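Local coordinates for protein metal-dependent phosphohydrolase, HDOD domain-containing (Geobacter sulfurreducens, PDB 3HC1) that is of unknown function but binds a pair of iron(III) ions in an HD-type helical domain and is thought to be a metal-dependent phosphohydrolase, at residues His218-Glu221 against Ala222-Tyr225; Glu208-Cys211 against Asp212-Tyr216; Asn141-Asn144 against Val145-Gly149. One frame throughout, in Å; residues are numbered along the deposited sequence.

Contact 1: residues His218-Glu221 against Ala222-Tyr225. With FE (Fe (III) ion), chain B.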
ATOM      1  N   HIS A 218       3.286   2.060 -11.076  1.00 17.08           N
ATOM      2  CA  HIS A 218       4.276   3.028 -11.610  1.00 19.78           C
ATOM      3  C   HIS A 218       3.912   3.585 -12.979  1.00 22.43           C
ATOM      4  O   HIS A 218       4.621   4.432 -13.476  1.00 24.69           O
ATOM      5  CB  HIS A 218       5.719   2.445 -11.604  1.00 17.39           C
ATOM      6  CG  HIS A 218       6.290   2.303 -10.231  1.00 15.61           C
ATOM      7  ND1 HIS A 218       6.774   3.385  -9.525  1.00 12.33           N
ATOM      8  CD2 HIS A 218       6.451   1.223  -9.413  1.00 15.75           C
ATOM      9  CE1 HIS A 218       7.153   2.988  -8.318  1.00 14.82           C
ATOM     10  NE2 HIS A 218       7.005   1.676  -8.227  1.00  8.10           N
ATOM     11  N   ASP A 219       2.804   3.144 -13.591  1.00 20.39           N
ATOM     12  CA  ASP A 219       2.288   3.809 -14.785  1.00 19.08           C
ATOM     13  C   ASP A 219       0.812   3.541 -14.986  1.00 17.10           C
ATOM     14  O   ASP A 219       0.432   2.563 -15.619  1.00 18.74           O
ATOM     15  CB  ASP A 219       3.043   3.411 -16.023  1.00 23.20           C
ATOM     16  CG  ASP A 219       2.656   4.262 -17.253  1.00 21.99           C
ATOM     17  OD1 ASP A 219       1.929   5.307 -17.150  1.00 27.47           O
ATOM     18  OD2 ASP A 219       3.096   3.847 -18.318  1.00 29.65           O
ATOM     19  N   ILE A 220       0.002   4.416 -14.412  1.00 19.75           N
ATOM     20  CA  ILE A 220      -1.469   4.295 -14.478  1.00 21.24           C
ATOM     21  C   ILE A 220      -1.957   4.189 -15.927  1.00 20.30           C
ATOM     22  O   ILE A 220      -2.957   3.545 -16.190  1.00 18.47           O
ATOM     23  CB  ILE A 220      -2.143   5.437 -13.700  1.00 20.71           C
ATOM     24  CG1 ILE A 220      -3.666   5.224 -13.585  1.00 25.32           C
ATOM     25  CG2 ILE A 220      -1.821   6.803 -14.317  1.00 18.09           C
ATOM     26  CD1 ILE A 220      -4.070   3.848 -13.002  1.00 16.94           C
ATOM     27  N   GLU A 221      -1.216   4.780 -16.870  1.00 22.38           N
ATOM     28  CA  GLU A 221      -1.631   4.824 -18.256  1.00 23.60           C
ATOM     29  C   GLU A 221      -1.568   3.471 -18.929  1.00 23.70           C
ATOM     30  O   GLU A 221      -2.214   3.283 -19.972  1.00 24.66           O
ATOM     31  CB  GLU A 221      -0.887   5.929 -19.043  1.00 23.40           C
ATOM     32  CG  GLU A 221      -1.084   7.326 -18.358  1.00 34.02           C
ATOM     33  CD  GLU A 221      -0.618   8.507 -19.180  1.00 38.05           C
ATOM     34  OE1 GLU A 221       0.601   8.693 -19.320  1.00 51.39           O
ATOM     35  OE2 GLU A 221      -1.483   9.262 -19.659  1.00 43.44           O
ATOM     36  N   ALA A 222      -0.861   2.516 -18.325  1.00 21.58           N
ATOM     37  CA  ALA A 222      -0.841   1.095 -18.781  1.00 20.69           C
ATOM     38  C   ALA A 222      -2.067   0.220 -18.414  1.00 18.73           C
ATOM     39  O   ALA A 222      -2.193  -0.853 -18.946  1.00 20.89           O
ATOM     40  CB  ALA A 222       0.437   0.375 -18.257  1.00 20.56           C
ATOM     41  N   VAL A 223      -2.912   0.626 -17.485  1.00 20.53           N
ATOM     42  CA  VAL A 223      -4.009  -0.225 -17.023  1.00 18.21           C
ATOM     43  C   VAL A 223      -4.913  -0.480 -18.279  1.00 19.72           C
ATOM     44  O   VAL A 223      -5.316   0.459 -18.934  1.00 17.56           O
ATOM     45  CB  VAL A 223      -4.770   0.387 -15.805  1.00 18.72           C
ATOM     46  CG1 VAL A 223      -5.899  -0.520 -15.320  1.00 18.83           C
ATOM     47  CG2 VAL A 223      -3.821   0.600 -14.601  1.00 17.09           C
ATOM     48  N   PRO A 224      -5.193  -1.749 -18.636  1.00 21.30           N
ATOM     49  CA  PRO A 224      -5.936  -2.024 -19.908  1.00 22.65           C
ATOM     50  C   PRO A 224      -7.441  -1.965 -19.812  1.00 22.06           C
ATOM     51  O   PRO A 224      -8.145  -2.461 -20.696  1.00 30.68           O
ATOM     52  CB  PRO A 224      -5.463  -3.435 -20.290  1.00 20.49           C
ATOM     53  CG  PRO A 224      -5.171  -4.086 -18.971  1.00 21.56           C
ATOM     54  CD  PRO A 224      -4.836  -3.001 -17.946  1.00 22.18           C
ATOM     55  N   TYR A 225      -7.957  -1.324 -18.789  1.00 19.02           N
ATOM     56  CA  TYR A 225      -9.374  -1.096 -18.670  1.00 19.16           C
ATOM     57  C   TYR A 225      -9.704   0.270 -18.029  1.00 20.20           C
ATOM     58  O   TYR A 225      -8.899   0.889 -17.317  1.00 19.25           O
ATOM     59  CB  TYR A 225     -10.011  -2.236 -17.864  1.00 17.11           C
ATOM     60  CG  TYR A 225      -9.263  -2.571 -16.576  1.00 14.09           C
ATOM     61  CD1 TYR A 225      -9.456  -1.818 -15.402  1.00 19.63           C
ATOM     62  CD2 TYR A 225      -8.399  -3.675 -16.503  1.00 12.32           C
ATOM     63  CE1 TYR A 225      -8.791  -2.135 -14.193  1.00 16.61           C
ATOM     64  CE2 TYR A 225      -7.741  -4.009 -15.255  1.00 16.13           C
ATOM     65  CZ  TYR A 225      -7.941  -3.235 -14.135  1.00 13.02           C
ATOM     66  OH  TYR A 225      -7.313  -3.543 -12.931  1.00 14.37           O
TER
HETATM   67 FE    FE B 305       6.600   0.716  -6.295  1.00 14.71          FE
HETATM   68  O   HOH W   1      -5.056   3.499 -17.863  1.00 39.39           O
HETATM   69  O   HOH W   2       5.696   2.256  -5.672  1.00 15.87           O
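Ile-220 and Val-223 meet across a short 3-10 turn, their side chains set at a slant to one another. CD1 of Ile-220 reaches CG2 of Val-223 at 3.6 Å. The Ile-220 side chain starts out away from Val-223. CG1 lies anti to the backbone N (chi1 -172°), and the next bend, at chi2 53°, swings CD1 back to the valine. CG2 of Val-223 also sits 3.5 Å from O of Ile-220.

The same carbonyl takes the N-H of Val-223, N to O 3.2 Å, in a nearly straight bond. N of Ala-222 bonds to O of Asp-219, at 3.0 Å, less straight. A water donates to O of both Ile-220 and Val-223. Asp-219 starts the turn: its OD1 accepts from N of Glu-221 at 3.2 Å, an Asx turn.

Just before it, NE2 of His-218 binds an iron(III) ion at 2.2 Å. Asp-153, His-193, His-217 and Glu-249 bind the same ion. The loop joins helix 208-216 to helix 229-243. Ile-220 packs on Val-231 and Ala-232 of the latter and on Val-269 of helix 266-273, while Val-223 touches Val-231 and, on helix 208-216, Tyr-216.

Contact 2: residues Glu208-Cys211 against Asp212-Tyr216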
ATOM      1  N   GLU A 208      -7.761  -9.752  -8.319  1.00 15.52           N
ATOM      2  CA  GLU A 208      -7.014  -9.047  -9.356  1.00 14.05           C
ATOM      3  C   GLU A 208      -7.065  -7.550  -9.244  1.00 13.50           C
ATOM      4  O   GLU A 208      -6.182  -6.905  -9.801  1.00 13.81           O
ATOM      5  CB  GLU A 208      -7.400  -9.569 -10.764  1.00 12.73           C
ATOM      6  CG  GLU A 208      -6.839 -10.957 -10.955  1.00 12.22           C
ATOM      7  CD  GLU A 208      -7.050 -11.600 -12.300  1.00 21.01           C
ATOM      8  OE1 GLU A 208      -8.072 -11.319 -13.016  1.00 12.74           O
ATOM      9  OE2 GLU A 208      -6.176 -12.455 -12.602  1.00 17.16           O
ATOM     10  N   PHE A 209      -8.033  -6.958  -8.528  1.00 10.90           N
ATOM     11  CA  PHE A 209      -7.987  -5.493  -8.382  1.00 15.31           C
ATOM     12  C   PHE A 209      -6.726  -5.100  -7.608  1.00 16.41           C
ATOM     13  O   PHE A 209      -6.134  -4.070  -7.883  1.00 18.57           O
ATOM     14  CB  PHE A 209      -9.263  -4.862  -7.800  1.00 14.57           C
ATOM     15  CG  PHE A 209      -9.345  -4.841  -6.314  1.00 21.60           C
ATOM     16  CD1 PHE A 209      -8.759  -3.801  -5.597  1.00 20.39           C
ATOM     17  CD2 PHE A 209     -10.056  -5.826  -5.619  1.00 23.38           C
ATOM     18  CE1 PHE A 209      -8.882  -3.729  -4.213  1.00 24.31           C
ATOM     19  CE2 PHE A 209     -10.143  -5.791  -4.188  1.00 20.32           C
ATOM     20  CZ  PHE A 209      -9.556  -4.742  -3.499  1.00 24.20           C
ATOM     21  N   ILE A 210      -6.307  -5.956  -6.689  1.00 18.74           N
ATOM     22  CA  ILE A 210      -5.078  -5.733  -5.893  1.00 15.53           C
ATOM     23  C   ILE A 210      -3.882  -6.106  -6.748  1.00 16.93           C
ATOM     24  O   ILE A 210      -2.919  -5.336  -6.837  1.00 17.13           O
ATOM     25  CB  ILE A 210      -5.075  -6.573  -4.562  1.00 11.91           C
ATOM     26  CG1 ILE A 210      -6.200  -6.084  -3.642  1.00 19.80           C
ATOM     27  CG2 ILE A 210      -3.723  -6.477  -3.830  1.00 11.25           C
ATOM     28  CD1 ILE A 210      -6.665  -7.087  -2.566  1.00 14.41           C
ATOM     29  N   CYS A 211      -3.915  -7.286  -7.361  1.00 15.63           N
ATOM     30  CA  CYS A 211      -2.826  -7.723  -8.251  1.00 14.82           C
ATOM     31  C   CYS A 211      -2.500  -6.684  -9.282  1.00 19.39           C
ATOM     32  O   CYS A 211      -1.332  -6.336  -9.491  1.00 17.74           O
ATOM     33  CB  CYS A 211      -3.196  -9.042  -8.926  1.00 16.35           C
ATOM     34  SG  CYS A 211      -3.294 -10.436  -7.770  1.00 16.10           S
ATOM     35  N   ASP A 212      -3.527  -6.151  -9.935  1.00 15.68           N
ATOM     36  CA  ASP A 212      -3.260  -5.148 -10.975  1.00 16.06           C
ATOM     37  C   ASP A 212      -2.703  -3.818 -10.384  1.00 14.97           C
ATOM     38  O   ASP A 212      -1.969  -3.123 -11.028  1.00 11.98           O
ATOM     39  CB  ASP A 212      -4.549  -4.858 -11.712  1.00 18.04           C
ATOM     40  CG  ASP A 212      -5.056  -6.042 -12.537  1.00 18.85           C
ATOM     41  OD1 ASP A 212      -4.410  -7.134 -12.601  1.00 14.88           O
ATOM     42  OD2 ASP A 212      -6.175  -5.883 -13.098  1.00 21.00           O
ATOM     43  N   THR A 213      -3.082  -3.467  -9.165  1.00 11.70           N
ATOM     44  CA  THR A 213      -2.601  -2.258  -8.563  1.00 12.63           C
ATOM     45  C   THR A 213      -1.083  -2.401  -8.371  1.00 15.11           C
ATOM     46  O   THR A 213      -0.348  -1.505  -8.780  1.00 15.86           O
ATOM     47  CB  THR A 213      -3.244  -1.972  -7.211  1.00 16.04           C
ATOM     48  OG1 THR A 213      -4.646  -1.696  -7.374  1.00 14.23           O
ATOM     49  CG2 THR A 213      -2.534  -0.780  -6.532  1.00 12.73           C
ATOM     50  N   ILE A 214      -0.650  -3.579  -7.893  1.00 15.88           N
ATOM     51  CA  ILE A 214       0.790  -3.934  -7.699  1.00 14.16           C
ATOM     52  C   ILE A 214       1.543  -3.897  -9.050  1.00 16.63           C
ATOM     53  O   ILE A 214       2.596  -3.310  -9.140  1.00 16.58           O
ATOM     54  CB  ILE A 214       0.915  -5.288  -6.989  1.00 16.11           C
ATOM     55  CG1 ILE A 214       0.274  -5.270  -5.599  1.00 13.69           C
ATOM     56  CG2 ILE A 214       2.395  -5.734  -6.831  1.00 15.11           C
ATOM     57  CD1 ILE A 214       0.073  -6.726  -5.034  1.00 13.22           C
ATOM     58  N   LEU A 215       0.912  -4.386 -10.119  1.00 16.46           N
ATOM     59  CA  LEU A 215       1.530  -4.431 -11.446  1.00 15.91           C
ATOM     60  C   LEU A 215       1.687  -3.072 -12.122  1.00 16.43           C
ATOM     61  O   LEU A 215       2.693  -2.821 -12.822  1.00 17.83           O
ATOM     62  CB  LEU A 215       0.706  -5.357 -12.373  1.00 16.27           C
ATOM     63  CG  LEU A 215       1.210  -5.591 -13.811  1.00 15.90           C
ATOM     64  CD1 LEU A 215       2.650  -6.137 -13.822  1.00 18.87           C
ATOM     65  CD2 LEU A 215       0.264  -6.528 -14.598  1.00 13.60           C
ATOM     66  N   TYR A 216       0.708  -2.195 -11.934  1.00 16.03           N
ATOM     67  CA  TYR A 216       0.582  -0.979 -12.750  1.00 16.34           C
ATOM     68  C   TYR A 216       0.831   0.326 -12.016  1.00 14.39           C
ATOM     69  O   TYR A 216       0.716   1.403 -12.619  1.00 17.37           O
ATOM     70  CB  TYR A 216      -0.800  -0.916 -13.393  1.00 14.91           C
ATOM     71  CG  TYR A 216      -1.169  -2.046 -14.334  1.00 16.12           C
ATOM     72  CD1 TYR A 216      -0.450  -2.288 -15.507  1.00 24.51           C
ATOM     73  CD2 TYR A 216      -2.305  -2.814 -14.097  1.00 18.20           C
ATOM     74  CE1 TYR A 216      -0.843  -3.338 -16.401  1.00 18.25           C
ATOM     75  CE2 TYR A 216      -2.711  -3.835 -14.969  1.00 20.97           C
ATOM     76  CZ  TYR A 216      -1.978  -4.102 -16.090  1.00 24.12           C
ATOM     77  OH  TYR A 216      -2.436  -5.095 -16.898  1.00 23.89           O
TER
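Thr-213 meets the carbonyl oxygen of Phe-209, one helical turn back, through its side-chain hydroxyl. Its CB lies 3.4 Å from O of Ile-210 and a little farther from O of Phe-209. From CB the two branches part. OG1 is placed beside the residue's own backbone N (chi1 -66°), which turns it back along the helix. There it donates to O of Phe-209, OG1 to O 2.8 Å, in the plane of that carbonyl. N of Thr-213 also points to this oxygen, but its bond is weak, at 3.4 Å. The hydroxyl therefore supplies the shorter of the two bonds on O of Phe-209. OG1 also comes close to CB of Ala-148 of helix 142-150, while the side chain as a whole packs on Ile-230, Val-231 and Val-234 of helix 229-243.

Asp-212 also folds back, and its CG comes 3.1 Å from O of Glu-208. That oxygen and the carboxylate oxygens are all acceptors and do not bond. N of Asp-212 donates to O of Glu-208 instead, at 2.8 Å, and OD2 is held by the hydroxyl of Tyr-225. The carboxylate of Glu-208 turns away to a salt bridge with Lys-202.

On another side of the helix, CG2 of Ile-210 touches CD1 of Ile-214 at 4.0 Å. CG1 of Ile-214 rests against O of Ile-210, whose bond to N of Ile-214 is nearly straight.

The arrangement is an i to i+4 alpha-helical ladder whose Thr-213 rung is weak and is backed by the threonine hydroxyl bonded to the same carbonyl. In this HD-type domain the helix leads into the iron ligands His-217 and His-218. Thr-213 lies close to the iron ligands His-152 and His-217, about 5 Å between side chains.

Contact 3: residues Asn141-Asn144 against Val145-Gly149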
ATOM      1  N   ASN A 141     -16.036   2.291  -1.567  1.00 24.74           N
ATOM      2  CA  ASN A 141     -15.454   1.362  -0.608  1.00 28.33           C
ATOM      3  C   ASN A 141     -13.993   1.720  -0.421  1.00 26.78           C
ATOM      4  O   ASN A 141     -13.129   1.072  -1.013  1.00 32.08           O
ATOM      5  CB  ASN A 141     -15.622  -0.070  -1.120  1.00 29.03           C
ATOM      6  CG  ASN A 141     -17.052  -0.568  -1.014  1.00 35.81           C
ATOM      7  OD1 ASN A 141     -17.735  -0.736  -2.021  1.00 47.30           O
ATOM      8  ND2 ASN A 141     -17.517  -0.799   0.213  1.00 47.99           N
ATOM      9  N   PRO A 142     -13.709   2.776   0.372  1.00 26.21           N
ATOM     10  CA  PRO A 142     -12.320   3.259   0.484  1.00 24.53           C
ATOM     11  C   PRO A 142     -11.353   2.294   1.178  1.00 25.08           C
ATOM     12  O   PRO A 142     -10.134   2.396   0.957  1.00 21.56           O
ATOM     13  CB  PRO A 142     -12.439   4.554   1.285  1.00 27.09           C
ATOM     14  CG  PRO A 142     -13.861   4.555   1.880  1.00 28.98           C
ATOM     15  CD  PRO A 142     -14.688   3.655   1.060  1.00 26.29           C
ATOM     16  N   VAL A 143     -11.844   1.378   2.016  1.00 22.38           N
ATOM     17  CA  VAL A 143     -10.946   0.390   2.604  1.00 19.55           C
ATOM     18  C   VAL A 143     -10.243  -0.464   1.518  1.00 18.48           C
ATOM     19  O   VAL A 143      -9.105  -0.857   1.699  1.00 20.03           O
ATOM     20  CB  VAL A 143     -11.614  -0.437   3.760  1.00 21.35           C
ATOM     21  CG1 VAL A 143     -10.618  -1.461   4.340  1.00 18.71           C
ATOM     22  CG2 VAL A 143     -12.060   0.514   4.899  1.00 24.68           C
ATOM     23  N   ASN A 144     -10.915  -0.728   0.390  1.00 18.85           N
ATOM     24  CA  ASN A 144     -10.330  -1.481  -0.738  1.00 20.58           C
ATOM     25  C   ASN A 144      -9.122  -0.741  -1.338  1.00 15.99           C
ATOM     26  O   ASN A 144      -8.129  -1.366  -1.719  1.00 18.35           O
ATOM     27  CB  ASN A 144     -11.325  -1.680  -1.875  1.00 22.28           C
ATOM     28  CG  ASN A 144     -12.499  -2.534  -1.493  1.00 29.10           C
ATOM     29  OD1 ASN A 144     -12.976  -2.491  -0.375  1.00 38.87           O
ATOM     30  ND2 ASN A 144     -12.986  -3.280  -2.436  1.00 29.18           N
ATOM     31  N   VAL A 145      -9.200   0.578  -1.323  1.00 14.72           N
ATOM     32  CA  VAL A 145      -8.089   1.403  -1.802  1.00 19.79           C
ATOM     33  C   VAL A 145      -6.972   1.378  -0.775  1.00 17.02           C
ATOM     34  O   VAL A 145      -5.794   1.369  -1.121  1.00 14.65           O
ATOM     35  CB  VAL A 145      -8.520   2.864  -2.059  1.00 19.89           C
ATOM     36  CG1 VAL A 145      -7.406   3.669  -2.683  1.00 21.15           C
ATOM     37  CG2 VAL A 145      -9.743   2.923  -2.960  1.00 18.13           C
ATOM     38  N   TYR A 146      -7.330   1.468   0.493  1.00 16.82           N
ATOM     39  CA  TYR A 146      -6.355   1.371   1.560  1.00 16.36           C
ATOM     40  C   TYR A 146      -5.525   0.057   1.444  1.00 19.34           C
ATOM     41  O   TYR A 146      -4.293   0.078   1.506  1.00 17.16           O
ATOM     42  CB  TYR A 146      -7.022   1.435   2.931  1.00 18.59           C
ATOM     43  CG  TYR A 146      -6.042   1.344   4.092  1.00 18.80           C
ATOM     44  CD1 TYR A 146      -5.693   0.119   4.623  1.00 14.43           C
ATOM     45  CD2 TYR A 146      -5.491   2.476   4.663  1.00 20.51           C
ATOM     46  CE1 TYR A 146      -4.820   0.001   5.659  1.00 17.03           C
ATOM     47  CE2 TYR A 146      -4.588   2.357   5.762  1.00 11.73           C
ATOM     48  CZ  TYR A 146      -4.254   1.123   6.225  1.00 15.14           C
ATOM     49  OH  TYR A 146      -3.405   0.969   7.285  1.00 17.29           O
ATOM     50  N   VAL A 147      -6.218  -1.060   1.312  1.00 17.91           N
ATOM     51  CA  VAL A 147      -5.580  -2.373   1.274  1.00 17.70           C
ATOM     52  C   VAL A 147      -4.681  -2.478   0.007  1.00 14.69           C
ATOM     53  O   VAL A 147      -3.546  -2.879   0.145  1.00 17.28           O
ATOM     54  CB  VAL A 147      -6.619  -3.520   1.345  1.00 16.74           C
ATOM     55  CG1 VAL A 147      -6.015  -4.850   0.901  1.00 19.60           C
ATOM     56  CG2 VAL A 147      -7.202  -3.642   2.775  1.00 19.93           C
ATOM     57  N   ALA A 148      -5.162  -2.046  -1.177  1.00 14.59           N
ATOM     58  CA  ALA A 148      -4.341  -2.022  -2.414  1.00 14.47           C
ATOM     59  C   ALA A 148      -3.063  -1.204  -2.197  1.00 15.58           C
ATOM     60  O   ALA A 148      -1.978  -1.612  -2.624  1.00 15.05           O
ATOM     61  CB  ALA A 148      -5.119  -1.531  -3.624  1.00 17.41           C
ATOM     62  N   GLY A 149      -3.208  -0.077  -1.500  1.00 16.79           N
ATOM     63  CA  GLY A 149      -2.087   0.832  -1.205  1.00 17.63           C
ATOM     64  C   GLY A 149      -1.025   0.235  -0.315  1.00 13.35           C
ATOM     65  O   GLY A 149       0.182   0.279  -0.603  1.00 14.72           O
TER
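Val-143 and Val-147 sit one turn apart on the same helix, and the close part of their contact is at the backbone. N of Val-147 donates to O of Val-143 at 2.9 Å. CG2 of Val-147 leans on that oxygen at 3.5 Å, because the branch lies beside its own backbone N. The valine tips meet more loosely, with CG1 of Val-143 4.3 Å from CG2 of Val-147.

CB of Tyr-146 also presses on O of Val-143, at 3.3 Å. Its ring then leads away from this turn, with CG anti to the backbone N (chi1 -180°). The phenol oxygen bonds to Thr-100.

O of Pro-142 serves two donors. N of Tyr-146 bonds to it at 3.0 Å. N of Val-145 adds a weak, bent bond (N-H...O 125°). N of Ala-148 continues the ladder to O of Asn-144, at 3.1 Å. At the end of the segment, O of Gly-149 accepts from ND1 of His-152, an iron ligand.

The start of the segment is looser. Asn-141 and Pro-142 are partly exposed, and the Asn-141 amide points away from the later turn. Its main-chain O still accepts from N of Asn-144. The Asn-144 side chain is buried, and its ND2 bonds to Asn-41.

Several helices surround this one. Val-143 and Val-147 pack on helix 82-108. Pro-142 and Tyr-146 touch helix 116-136. Val-145 and Ala-148 lie on Ile-230 of helix 229-243, joined there by Met-233 and Val-234.

From the N terminus, contact 3 comes first, at the start of helix 142-150, which leads to the iron ligands His-152 and Asp-153. Contact 2 follows on helix 208-216, and contact 1 in the loop just after it. The three lie in series; none nests in or crosses another, and each closes only a turn of the chain. Contacts 2 and 3 touch where Phe-209 CE1 meets Asn-144 O at 3.5 Å. Contacts 1 and 2 touch where CD of Pro-224 packs on OH of Tyr-216 at 3.4 Å. Contacts 1 and 3 do not meet. All three pack against helix 229-243, which carries Asp-238.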